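Local coordinates for protein ComZ (Thermus thermophilus, PDB 6QVI) that is a competence-associated pilin that probably sits at the pilus tip and serves as a DNA receptor during natural transformation, at residues Y359-G363 against G364-L368; Q329-S333 against G334-L338; I441-G445 against Q446-A450; V253-N256 against N257-V260; R197-P200 against S201-Q204. All coordinates share one frame; numbering follows the deposited sequence.

Interaction 1 of 5, residues Y359-G363 against G364-L368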
loop_
_atom_site.group_PDB
_atom_site.type_symbol
_atom_site.label_atom_id
_atom_site.label_comp_id
_atom_site.label_asym_id
_atom_site.label_seq_id
_atom_site.Cartn_x
_atom_site.Cartn_y
_atom_site.Cartn_z
ATOM N N TYR A 359 19.139 -22.150 3.073
ATOM C CA TYR A 359 20.166 -21.141 2.834
ATOM C C TYR A 359 21.471 -21.813 2.381
ATOM O O TYR A 359 22.211 -22.367 3.200
ATOM C CB TYR A 359 20.411 -20.309 4.088
ATOM C CG TYR A 359 21.604 -19.362 3.998
ATOM C CD1 TYR A 359 21.903 -18.668 2.823
ATOM C CD2 TYR A 359 22.520 -19.295 5.043
ATOM C CE1 TYR A 359 23.018 -17.826 2.760
ATOM C CE2 TYR A 359 23.646 -18.505 4.976
ATOM C CZ TYR A 359 23.894 -17.742 3.849
ATOM O OH TYR A 359 25.024 -16.932 3.808
ATOM N N THR A 360 21.728 -21.803 1.076
ATOM C CA THR A 360 22.967 -22.366 0.553
ATOM C C THR A 360 24.082 -21.320 0.598
ATOM O O THR A 360 23.831 -20.109 0.608
ATOM C CB THR A 360 22.774 -22.891 -0.873
ATOM O OG1 THR A 360 21.488 -23.507 -0.990
ATOM C CG2 THR A 360 23.811 -23.919 -1.170
ATOM N N TYR A 361 25.330 -21.803 0.599
ATOM C CA TYR A 361 26.516 -20.955 0.527
ATOM C C TYR A 361 27.371 -21.409 -0.660
ATOM O O TYR A 361 27.613 -22.602 -0.853
ATOM C CB TYR A 361 27.310 -21.030 1.844
ATOM C CG TYR A 361 28.720 -20.454 1.788
ATOM C CD1 TYR A 361 29.065 -19.427 0.898
ATOM C CD2 TYR A 361 29.733 -21.015 2.548
ATOM C CE1 TYR A 361 30.349 -18.936 0.820
ATOM C CE2 TYR A 361 31.035 -20.522 2.477
ATOM C CZ TYR A 361 31.327 -19.485 1.600
ATOM O OH TYR A 361 32.588 -18.968 1.494
ATOM N N THR A 362 27.842 -20.434 -1.430
ATOM C CA THR A 362 28.447 -20.603 -2.746
ATOM C C THR A 362 29.952 -20.369 -2.785
ATOM O O THR A 362 30.680 -21.100 -3.468
ATOM C CB THR A 362 27.783 -19.605 -3.706
ATOM O OG1 THR A 362 28.111 -18.261 -3.305
ATOM C CG2 THR A 362 26.266 -19.685 -3.684
ATOM N N GLY A 363 30.438 -19.364 -2.074
ATOM C CA GLY A 363 31.760 -18.827 -2.327
ATOM C C GLY A 363 31.605 -17.451 -2.940
ATOM O O GLY A 363 32.330 -16.512 -2.595
ATOM N N GLY A 364 30.621 -17.306 -3.819
ATOM C CA GLY A 364 30.392 -16.020 -4.442
ATOM C C GLY A 364 29.157 -15.367 -3.876
ATOM O O GLY A 364 29.173 -14.643 -2.863
ATOM N N GLN A 365 28.064 -15.758 -4.527
ATOM C CA GLN A 365 26.755 -15.119 -4.478
ATOM C C GLN A 365 25.714 -16.074 -3.866
ATOM O O GLN A 365 25.208 -16.958 -4.555
ATOM C CB GLN A 365 26.405 -14.547 -5.871
ATOM C CG GLN A 365 25.574 -13.325 -5.647
ATOM C CD GLN A 365 24.234 -13.866 -5.401
ATOM O OE1 GLN A 365 23.833 -14.758 -6.141
ATOM N NE2 GLN A 365 23.631 -13.567 -4.274
ATOM N N GLU A 366 25.480 -16.001 -2.555
ATOM C CA GLU A 366 24.588 -16.937 -1.850
ATOM C C GLU A 366 23.129 -17.089 -2.242
ATOM O O GLU A 366 22.614 -16.405 -3.097
ATOM C CB GLU A 366 24.667 -16.719 -0.357
ATOM C CG GLU A 366 25.998 -16.208 0.124
ATOM C CD GLU A 366 27.150 -16.888 -0.543
ATOM O OE1 GLU A 366 26.950 -17.976 -1.065
ATOM O OE2 GLU A 366 28.261 -16.343 -0.520
ATOM N N LEU A 367 22.445 -17.997 -1.574
ATOM C CA LEU A 367 21.065 -18.244 -1.909
ATOM C C LEU A 367 20.248 -18.580 -0.694
ATOM O O LEU A 367 20.675 -19.317 0.165
ATOM C CB LEU A 367 20.986 -19.369 -2.911
ATOM C CG LEU A 367 19.584 -19.619 -3.416
ATOM C CD1 LEU A 367 19.046 -18.296 -3.878
ATOM C CD2 LEU A 367 19.545 -20.616 -4.547
ATOM N N LEU A 368 19.054 -18.024 -0.642
ATOM C CA LEU A 368 18.153 -18.224 0.452
ATOM C C LEU A 368 16.797 -18.375 -0.149
ATOM O O LEU A 368 16.205 -17.422 -0.569
ATOM C CB LEU A 368 18.197 -17.002 1.327
ATOM C CG LEU A 368 16.957 -16.753 2.123
ATOM C CD1 LEU A 368 16.559 -18.086 2.680
ATOM C CD2 LEU A 368 17.329 -15.817 3.239
#
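E366 turns its carboxylate onto T362 at the end of a beta hairpin, the two-stranded unit that here joins strand 357-360 to strand 366-371. The bend of the glutamate at chi2 (-42°) brings OE1 within 2.6 Å of T362 N and 2.5 Å of T362 OG1, both of which donate to it. The amide comes in on the syn side, and the hydroxyl reaches OE1 from the opposite face of the carboxylate, so two bonds from one residue fix the rotation of the group. Y361 runs alongside E366 with its ring edge toward the same oxygen, CD1 lying 3.2 Å from OE1, while ring and carboxylate stand nearly upright to each other. Y359 instead crosses the glutamate stem, placing CE1 3.7 Å from E366 CB; its hydroxyl is hydrogen-bonded to D339 O. Since E366 OE2 forms a salt bridge with R385, an alanine here would probably leave R385 without this mate and the amide and hydroxyl of T362 without their shared acceptor. Past the loop, the two bonds joining T360 and L367 are weak: T360 N lies 2.8 Å from L367 O, and L367 N lies 3.3 Å from T360 O.

Interaction 2 of 5, residues Q329-S333 against G334-L338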
loop_
_atom_site.group_PDB
_atom_site.type_symbol
_atom_site.label_atom_id
_atom_site.label_comp_id
_atom_site.label_asym_id
_atom_site.label_seq_id
_atom_site.Cartn_x
_atom_site.Cartn_y
_atom_site.Cartn_z
ATOM N N GLN A 329 19.771 -26.661 15.036
ATOM C CA GLN A 329 21.082 -26.284 15.562
ATOM C C GLN A 329 21.357 -24.799 15.321
ATOM O O GLN A 329 21.899 -24.109 16.189
ATOM C CB GLN A 329 22.179 -27.155 14.928
ATOM C CG GLN A 329 22.372 -28.615 15.466
ATOM C CD GLN A 329 23.452 -28.741 16.580
ATOM O OE1 GLN A 329 24.124 -27.761 16.932
ATOM N NE2 GLN A 329 23.624 -29.958 17.120
ATOM N N ALA A 330 20.962 -24.277 14.160
ATOM C CA ALA A 330 21.335 -22.912 13.801
ATOM C C ALA A 330 20.747 -21.857 14.746
ATOM O O ALA A 330 21.268 -20.731 14.799
ATOM C CB ALA A 330 20.926 -22.626 12.355
ATOM N N MET A 331 19.674 -22.159 15.433
ATOM C CA MET A 331 19.056 -21.147 16.244
ATOM C C MET A 331 19.167 -21.392 17.681
ATOM O O MET A 331 18.495 -20.770 18.455
ATOM C CB MET A 331 17.593 -21.089 15.919
ATOM C CG MET A 331 17.361 -21.346 14.468
ATOM S SD MET A 331 15.643 -21.274 14.119
ATOM C CE MET A 331 15.696 -21.962 12.494
ATOM N N GLN A 332 20.067 -22.282 18.040
ATOM C CA GLN A 332 20.329 -22.667 19.412
ATOM C C GLN A 332 20.445 -21.529 20.372
ATOM O O GLN A 332 19.916 -21.566 21.437
ATOM C CB GLN A 332 21.669 -23.348 19.448
ATOM C CG GLN A 332 21.665 -24.845 19.306
ATOM C CD GLN A 332 23.075 -25.347 19.265
ATOM O OE1 GLN A 332 24.019 -24.600 19.470
ATOM N NE2 GLN A 332 23.224 -26.605 19.019
ATOM N N SER A 333 21.254 -20.568 19.995
ATOM C CA SER A 333 21.551 -19.375 20.741
ATOM C C SER A 333 20.469 -18.374 20.946
ATOM O O SER A 333 20.525 -17.613 21.885
ATOM C CB SER A 333 22.625 -18.628 19.997
ATOM O OG SER A 333 22.439 -18.708 18.605
ATOM N N GLY A 334 19.465 -18.380 20.090
ATOM C CA GLY A 334 18.431 -17.362 20.129
ATOM C C GLY A 334 18.645 -16.314 19.073
ATOM O O GLY A 334 17.864 -15.346 18.983
ATOM N N THR A 335 19.657 -16.519 18.242
ATOM C CA THR A 335 20.004 -15.622 17.152
ATOM C C THR A 335 20.400 -16.512 15.992
ATOM O O THR A 335 21.358 -17.287 16.097
ATOM C CB THR A 335 21.155 -14.664 17.503
ATOM O OG1 THR A 335 20.707 -13.678 18.444
ATOM C CG2 THR A 335 21.666 -13.978 16.250
ATOM N N LEU A 336 19.660 -16.376 14.897
ATOM C CA LEU A 336 19.906 -17.106 13.672
ATOM C C LEU A 336 20.789 -16.206 12.826
ATOM O O LEU A 336 20.339 -15.174 12.331
ATOM C CB LEU A 336 18.592 -17.353 12.951
ATOM C CG LEU A 336 18.387 -18.403 11.870
ATOM C CD1 LEU A 336 16.957 -18.252 11.452
ATOM C CD2 LEU A 336 19.275 -18.212 10.716
ATOM N N THR A 337 22.023 -16.604 12.604
ATOM C CA THR A 337 22.874 -15.833 11.742
ATOM C C THR A 337 23.121 -16.726 10.581
ATOM O O THR A 337 23.395 -17.861 10.737
ATOM C CB THR A 337 24.158 -15.351 12.416
ATOM O OG1 THR A 337 25.301 -15.812 11.703
ATOM C CG2 THR A 337 24.224 -15.814 13.817
ATOM N N LEU A 338 23.031 -16.204 9.395
ATOM C CA LEU A 338 23.210 -17.054 8.225
ATOM C C LEU A 338 24.698 -17.189 7.926
ATOM O O LEU A 338 25.291 -18.208 8.295
ATOM C CB LEU A 338 22.451 -16.484 7.042
ATOM C CG LEU A 338 20.944 -16.559 7.230
ATOM C CD1 LEU A 338 20.278 -16.303 5.932
ATOM C CD2 LEU A 338 20.580 -17.914 7.668
#
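M331 and L336 make the apolar part of this local contact, running alongside each other in one direction. The methionine has CG anti to its own carbonyl carbon (chi1 -36°) and is extended from there on, which carries its methyl end along the leucine: M331 CG meets L336 CG at 4.1 Å, and M331 CE meets L336 CD1 at the same distance. Both side chains also rest on I379, while L336 reaches F357 and M331 reaches C345, so the pair belongs to a buried apolar layer.

The polar part is mostly backbone. Two type I beta turns follow each other, one from Q329 to Q332 and one from M331 to G334. The first is closed by Q332 N to Q329 O at 3.2 Å, the second by G334 N to M331 O at 3.1 Å. S333 adds a weak side-chain bond, its OG standing 3.1 Å from T335 O and so spanning the exit of the second turn.

The third element is steric. G334 has a positive phi of 101°, at which a CB would press against the carbonyl oxygen of S333.

Together these features carry the chain from the end of helix 325-329 into strand 335-337, which pairs in parallel with strand 380-383, consistent with the parallel strand stacking of a beta-solenoid domain.

Interaction 3 of 5, residues I441-G445 against Q446-A450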
loop_
_atom_site.group_PDB
_atom_site.type_symbol
_atom_site.label_atom_id
_atom_site.label_comp_id
_atom_site.label_asym_id
_atom_site.label_seq_id
_atom_site.Cartn_x
_atom_site.Cartn_y
_atom_site.Cartn_z
ATOM N N ILE A 441 15.034 -3.146 12.881
ATOM C CA ILE A 441 15.710 -3.572 11.657
ATOM C C ILE A 441 16.892 -2.655 11.409
ATOM O O ILE A 441 16.741 -1.431 11.355
ATOM C CB ILE A 441 14.799 -3.561 10.416
ATOM C CG1 ILE A 441 13.744 -4.640 10.519
ATOM C CG2 ILE A 441 15.645 -3.762 9.139
ATOM C CD1 ILE A 441 13.127 -4.890 9.231
ATOM N N TYR A 442 18.046 -3.252 11.187
ATOM C CA TYR A 442 19.251 -2.526 10.850
ATOM C C TYR A 442 19.708 -3.051 9.506
ATOM O O TYR A 442 20.031 -4.242 9.381
ATOM C CB TYR A 442 20.330 -2.728 11.917
ATOM C CG TYR A 442 21.358 -1.612 11.998
ATOM C CD1 TYR A 442 22.093 -1.221 10.885
ATOM C CD2 TYR A 442 21.539 -0.905 13.183
ATOM C CE1 TYR A 442 23.006 -0.182 10.971
ATOM C CE2 TYR A 442 22.429 0.134 13.276
ATOM C CZ TYR A 442 23.171 0.496 12.174
ATOM O OH TYR A 442 24.075 1.546 12.281
ATOM N N GLN A 443 19.770 -2.164 8.515
ATOM C CA GLN A 443 20.321 -2.504 7.206
ATOM C C GLN A 443 21.698 -1.852 7.036
ATOM O O GLN A 443 21.800 -0.626 6.896
ATOM C CB GLN A 443 19.375 -2.062 6.092
ATOM C CG GLN A 443 20.036 -1.963 4.734
ATOM C CD GLN A 443 19.124 -1.346 3.717
ATOM O OE1 GLN A 443 17.924 -1.225 3.951
ATOM N NE2 GLN A 443 19.662 -0.992 2.557
ATOM N N ARG A 444 22.748 -2.675 6.987
ATOM C CA ARG A 444 24.056 -2.172 6.592
ATOM C C ARG A 444 24.488 -2.627 5.193
ATOM O O ARG A 444 25.514 -2.128 4.690
ATOM C CB ARG A 444 25.142 -2.567 7.623
ATOM C CG ARG A 444 24.711 -2.572 9.103
ATOM C CD ARG A 444 25.803 -3.048 10.086
ATOM N NE ARG A 444 25.464 -2.704 11.474
ATOM C CZ ARG A 444 24.679 -3.413 12.285
ATOM N NH1 ARG A 444 24.111 -4.546 11.892
ATOM N NH2 ARG A 444 24.453 -2.959 13.510
ATOM N N GLY A 445 23.731 -3.532 4.551
ATOM C CA GLY A 445 23.946 -3.825 3.139
ATOM C C GLY A 445 23.588 -2.658 2.241
ATOM O O GLY A 445 22.755 -1.814 2.576
ATOM N N GLN A 446 24.264 -2.575 1.095
ATOM C CA GLN A 446 24.078 -1.360 0.318
ATOM C C GLN A 446 22.743 -1.353 -0.413
ATOM O O GLN A 446 22.104 -0.306 -0.525
ATOM C CB GLN A 446 25.256 -1.162 -0.645
ATOM C CG GLN A 446 26.344 -0.334 0.040
ATOM C CD GLN A 446 27.188 0.553 -0.874
ATOM O OE1 GLN A 446 28.011 1.320 -0.368
ATOM N NE2 GLN A 446 26.990 0.466 -2.198
ATOM N N HIS A 447 22.290 -2.514 -0.885
ATOM C CA HIS A 447 21.063 -2.608 -1.661
ATOM C C HIS A 447 20.267 -3.791 -1.134
ATOM O O HIS A 447 20.742 -4.928 -1.173
ATOM C CB HIS A 447 21.380 -2.743 -3.152
ATOM C CG HIS A 447 22.202 -1.603 -3.696
ATOM N ND1 HIS A 447 22.209 -0.348 -3.125
ATOM C CD2 HIS A 447 23.060 -1.540 -4.743
ATOM C CE1 HIS A 447 23.019 0.445 -3.801
ATOM N NE2 HIS A 447 23.548 -0.253 -4.790
ATOM N N VAL A 448 19.066 -3.534 -0.617
ATOM C CA VAL A 448 18.141 -4.614 -0.309
ATOM C C VAL A 448 16.790 -4.259 -0.916
ATOM O O VAL A 448 16.358 -3.101 -0.887
ATOM C CB VAL A 448 18.060 -4.874 1.208
ATOM C CG1 VAL A 448 17.917 -3.605 1.910
ATOM C CG2 VAL A 448 16.892 -5.761 1.546
ATOM N N MET A 449 16.144 -5.253 -1.498
ATOM C CA MET A 449 14.946 -5.041 -2.286
ATOM C C MET A 449 13.875 -5.925 -1.666
ATOM O O MET A 449 13.818 -7.134 -1.920
ATOM C CB MET A 449 15.239 -5.328 -3.756
ATOM C CG MET A 449 14.057 -5.606 -4.638
ATOM S SD MET A 449 14.623 -5.723 -6.363
ATOM C CE MET A 449 15.204 -4.067 -6.692
ATOM N N ALA A 450 13.085 -5.320 -0.794
ATOM C CA ALA A 450 12.082 -6.057 -0.053
ATOM C C ALA A 450 11.110 -5.089 0.603
ATOM O O ALA A 450 11.524 -4.008 1.029
ATOM C CB ALA A 450 12.772 -6.919 1.007
#
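The flat amide of Q443 meets the carbonyl of G445 in its own plane and crosses the bend toward Q446, NE2 standing 4.0 Å from Q446 O. The bond from Q443 NE2 to G445 O is 3.2 Å long and fairly straight at 162°. With CG anti to the backbone N (chi1 161°) and the chain extended beyond it, the glutamine spans the inside of the bend. The Y442 ring carries R444 on one face, NH2 lying over the ring centre, and in return Y442 CD1 sits over the centre of the guanidinium. The imidazole of H447 has Q446 CB over the rim of one face and makes a weak bond from ND1 to Q446 O, 2.6 Å. This is a corner of the beta-solenoid domain: strand 441-443 runs parallel to strands 409-415 and 457-461, whereas strand 447-449, beyond the bend, pairs in parallel with strand 465-467. Residues from adjoining loops secure the turn. N464 ND2 donates to G445 O, giving that carbonyl a second donor, and N418 OD1 accepts from H447 N. R444 is anchored through NH1 by a salt bridge to D414.

Interaction 4 of 5, residues V253-N256 against N257-V260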
loop_
_atom_site.group_PDB
_atom_site.type_symbol
_atom_site.label_atom_id
_atom_site.label_comp_id
_atom_site.label_asym_id
_atom_site.label_seq_id
_atom_site.Cartn_x
_atom_site.Cartn_y
_atom_site.Cartn_z
ATOM N N VAL A 253 6.861 28.202 -1.544
ATOM C CA VAL A 253 8.033 28.249 -2.410
ATOM C C VAL A 253 8.158 26.931 -3.155
ATOM O O VAL A 253 7.993 25.851 -2.567
ATOM C CB VAL A 253 9.296 28.534 -1.586
ATOM C CG1 VAL A 253 10.461 28.852 -2.503
ATOM C CG2 VAL A 253 9.027 29.673 -0.608
ATOM N N CYS A 254 8.432 27.010 -4.454
ATOM C CA CYS A 254 8.637 25.818 -5.267
ATOM C C CYS A 254 9.737 26.081 -6.293
ATOM O O CYS A 254 9.606 25.808 -7.487
ATOM C CB CYS A 254 7.331 25.372 -5.908
ATOM S SG CYS A 254 7.496 23.985 -7.038
ATOM N N ARG A 255 10.843 26.641 -5.817
ATOM C CA ARG A 255 12.027 26.797 -6.645
ATOM C C ARG A 255 12.868 25.523 -6.549
ATOM O O ARG A 255 12.646 24.662 -5.695
ATOM C CB ARG A 255 12.810 28.054 -6.239
ATOM C CG ARG A 255 13.958 27.827 -5.259
ATOM C CD ARG A 255 14.470 29.146 -4.730
ATOM N NE ARG A 255 13.371 30.063 -4.469
ATOM C CZ ARG A 255 13.503 31.222 -3.834
ATOM N NH1 ARG A 255 14.689 31.621 -3.401
ATOM N NH2 ARG A 255 12.439 31.986 -3.634
ATOM N N ASN A 256 13.827 25.395 -7.459
ATOM C CA ASN A 256 14.502 24.115 -7.648
ATOM C C ASN A 256 15.474 23.810 -6.509
ATOM O O ASN A 256 16.351 24.627 -6.195
ATOM C CB ASN A 256 15.220 24.104 -8.990
ATOM C CG ASN A 256 14.877 22.883 -9.798
ATOM O OD1 ASN A 256 14.981 21.759 -9.302
ATOM N ND2 ASN A 256 14.437 23.089 -11.038
ATOM N N ASN A 257 15.313 22.632 -5.897
ATOM C CA ASN A 257 16.142 22.238 -4.780
ATOM C C ASN A 257 15.761 23.101 -3.552
ATOM O O ASN A 257 16.578 23.478 -2.717
ATOM C CB ASN A 257 17.629 22.285 -5.193
ATOM C CG ASN A 257 18.646 22.333 -4.048
ATOM O OD1 ASN A 257 19.106 23.429 -3.716
ATOM N ND2 ASN A 257 18.932 21.192 -3.398
ATOM N N LYS A 258 14.463 23.413 -3.448
ATOM C CA LYS A 258 13.961 24.080 -2.246
ATOM C C LYS A 258 12.440 23.989 -2.200
ATOM O O LYS A 258 11.772 23.741 -3.213
ATOM C CB LYS A 258 14.395 25.552 -2.176
ATOM C CG LYS A 258 14.468 26.068 -0.748
ATOM C CD LYS A 258 14.660 27.570 -0.724
ATOM C CE LYS A 258 15.634 28.005 0.377
ATOM N NZ LYS A 258 14.956 28.281 1.689
ATOM N N GLY A 259 11.901 24.147 -0.985
ATOM C CA GLY A 259 10.484 24.462 -0.814
ATOM C C GLY A 259 9.567 23.275 -0.988
ATOM O O GLY A 259 9.991 22.142 -1.254
ATOM N N VAL A 260 8.270 23.540 -0.859
ATOM C CA VAL A 260 7.281 22.494 -1.040
ATOM C C VAL A 260 6.617 22.724 -2.400
ATOM O O VAL A 260 6.012 23.773 -2.659
ATOM C CB VAL A 260 6.298 22.405 0.146
ATOM C CG1 VAL A 260 7.060 22.153 1.425
ATOM C CG2 VAL A 260 5.460 23.649 0.341
#
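R255 and K258 meet at the two ends of a type II beta turn, a local contact in the loop between strand 246-247 and strand 265-266. The turn bond is weak: K258 N lies 3.1 Å from R255 O, with an angle of 129° at the hydrogen. N257 occupies the third position of the turn with a positive phi of 71°, a conformation that asparagine and glycine tolerate better than most residues. The two long side chains of the turn's ends run alongside each other, R255 CG touching K258 CB at 3.9 Å. Farther down the loop the legs come together at V253 and G259. The glycine CA makes a CH...O contact of 3.3 Å with V253 O, and a side chain at that position would collide with the same oxygen. V260 packs on I227 of strand 226-227, while C254 forms a disulfide with C261. The charged ends of the turn residues stay apart, R255 NH1 and K258 NZ being 6.1 Å from each other, and NZ has a weak bond to N250 OD1. With one weak hydrogen bond across the turn itself, the loop's shape probably owes much to the disulfide that ties its legs covalently.

Interaction 5 of 5, residues R197-P200 against S201-Q204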
loop_
_atom_site.group_PDB
_atom_site.type_symbol
_atom_site.label_atom_id
_atom_site.label_comp_id
_atom_site.label_asym_id
_atom_site.label_seq_id
_atom_site.Cartn_x
_atom_site.Cartn_y
_atom_site.Cartn_z
ATOM N N ARG A 197 17.477 -6.668 -11.656
ATOM C CA ARG A 197 16.586 -7.268 -10.646
ATOM C C ARG A 197 15.110 -6.846 -10.792
ATOM O O ARG A 197 14.250 -7.396 -10.090
ATOM C CB ARG A 197 17.076 -6.919 -9.250
ATOM C CG ARG A 197 18.592 -7.069 -9.082
ATOM C CD ARG A 197 19.060 -8.394 -9.646
ATOM N NE ARG A 197 19.338 -9.409 -8.656
ATOM C CZ ARG A 197 20.553 -9.640 -8.182
ATOM N NH1 ARG A 197 21.589 -8.917 -8.585
ATOM N NH2 ARG A 197 20.733 -10.577 -7.286
ATOM N N VAL A 198 14.800 -5.808 -11.597
ATOM C CA VAL A 198 13.451 -5.248 -11.705
ATOM C C VAL A 198 12.896 -5.439 -13.113
ATOM O O VAL A 198 13.633 -5.445 -14.108
ATOM C CB VAL A 198 13.440 -3.765 -11.282
ATOM C CG1 VAL A 198 14.188 -3.591 -9.994
ATOM C CG2 VAL A 198 14.046 -2.877 -12.344
ATOM N N GLU A 199 11.574 -5.605 -13.167
ATOM C CA GLU A 199 10.818 -5.718 -14.412
ATOM C C GLU A 199 10.960 -4.463 -15.275
ATOM O O GLU A 199 11.013 -3.350 -14.741
ATOM C CB GLU A 199 9.334 -5.952 -14.110
ATOM C CG GLU A 199 9.012 -7.293 -13.480
ATOM C CD GLU A 199 8.786 -8.371 -14.524
ATOM O OE1 GLU A 199 9.523 -9.380 -14.496
ATOM O OE2 GLU A 199 7.869 -8.207 -15.364
ATOM N N PRO A 200 11.049 -4.609 -16.623
ATOM C CA PRO A 200 11.136 -3.437 -17.520
ATOM C C PRO A 200 10.158 -2.305 -17.224
ATOM O O PRO A 200 10.563 -1.148 -17.080
ATOM C CB PRO A 200 10.859 -4.044 -18.898
ATOM C CG PRO A 200 11.330 -5.459 -18.790
ATOM C CD PRO A 200 11.151 -5.888 -17.353
ATOM N N SER A 201 8.862 -2.614 -17.149
ATOM C CA SER A 201 7.859 -1.583 -16.901
ATOM C C SER A 201 8.058 -0.879 -15.571
ATOM O O SER A 201 7.378 0.123 -15.307
ATOM C CB SER A 201 6.453 -2.186 -16.935
ATOM O OG SER A 201 5.542 -1.390 -16.191
ATOM N N TYR A 202 8.979 -1.357 -14.736
ATOM C CA TYR A 202 9.166 -0.815 -13.400
ATOM C C TYR A 202 10.522 -0.154 -13.213
ATOM O O TYR A 202 10.840 0.250 -12.086
ATOM C CB TYR A 202 8.978 -1.935 -12.362
ATOM C CG TYR A 202 7.527 -2.357 -12.193
ATOM C CD1 TYR A 202 6.995 -3.361 -12.994
ATOM C CD2 TYR A 202 6.692 -1.751 -11.257
ATOM C CE1 TYR A 202 5.686 -3.761 -12.872
ATOM C CE2 TYR A 202 5.367 -2.148 -11.125
ATOM C CZ TYR A 202 4.875 -3.158 -11.940
ATOM O OH TYR A 202 3.570 -3.576 -11.838
ATOM N N ARG A 203 11.342 -0.035 -14.266
ATOM C CA ARG A 203 12.694 0.486 -14.046
ATOM C C ARG A 203 12.759 2.008 -13.987
ATOM O O ARG A 203 13.622 2.546 -13.285
ATOM C CB ARG A 203 13.648 -0.062 -15.126
ATOM C CG ARG A 203 13.258 -1.420 -15.669
ATOM C CD ARG A 203 14.392 -2.441 -15.666
ATOM N NE ARG A 203 14.011 -3.637 -16.406
ATOM C CZ ARG A 203 14.848 -4.600 -16.788
ATOM N NH1 ARG A 203 16.138 -4.523 -16.496
ATOM N NH2 ARG A 203 14.384 -5.643 -17.465
ATOM N N GLN A 204 11.892 2.727 -14.709
ATOM C CA GLN A 204 11.766 4.174 -14.538
ATOM C C GLN A 204 10.299 4.535 -14.497
ATOM O O GLN A 204 9.585 4.384 -15.493
ATOM C CB GLN A 204 12.486 5.011 -15.602
ATOM C CG GLN A 204 12.399 4.552 -17.048
ATOM C CD GLN A 204 13.262 3.331 -17.305
ATOM O OE1 GLN A 204 12.858 2.221 -17.010
ATOM N NE2 GLN A 204 14.465 3.537 -17.860
#
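R203 folds back over V198 and P200 around a short 3-10 turn, residues P200 to Y202, in the loop that leads into strand 204-205. In the first shell its aliphatic part crosses the valine, CD reaching V198 CG2 at 3.4 Å, and the chain then bends at chi2 (-129°), which lays the guanidinium beside the proline. NH2 comes 3.2 Å from P200 CD, P200 CA sits at the edge of the flat group, and V198 O lies over one of its faces, above the plane and away from the direction in which the N-H groups point. A second apolar touch joins E199 CB to Y202 CD1 at 3.7 Å. With R203 gone, a serine in its place would probably uncover the proline ring and the V198 methyl, opening a gap between V198 and P200.

Backbone bonds of the i to i+3 kind set these side chains in position. E199 O accepts from Y202 N at 2.8 Å, and P200 O accepts from R203 N.

Farther out, V198 packs on M449 of strand 447-449, and E199 is joined through its backbone to F428. Backbone bonding ties R203 to L188, just past strand 180-187, while R197 forms a salt bridge with D388. The carbonyl O of Y202 is hydrogen-bonded to Y186 OH.

Along the chain the contacts come in series: interaction 5, then 4, 2, 1 and 3. Interactions 1 and 2 touch, L338 after strand 335-337 packing against Y359 and L368 of the hairpin, although their centres are about 18 Å apart. Interactions 3 and 5 also touch, through M449 and V198, which brings together turns about 250 residues apart in sequence. D388 of strand 387-392 links interactions 1 and 5, pairing with the hairpin backbone and with R197. Interaction 4 stands alone, its centre about 46 Å from that of interaction 1. All lie outside the amino-terminal helix 12-40, showing how local turns, corners and hairpins connect the strands of a solenoid-containing pilin.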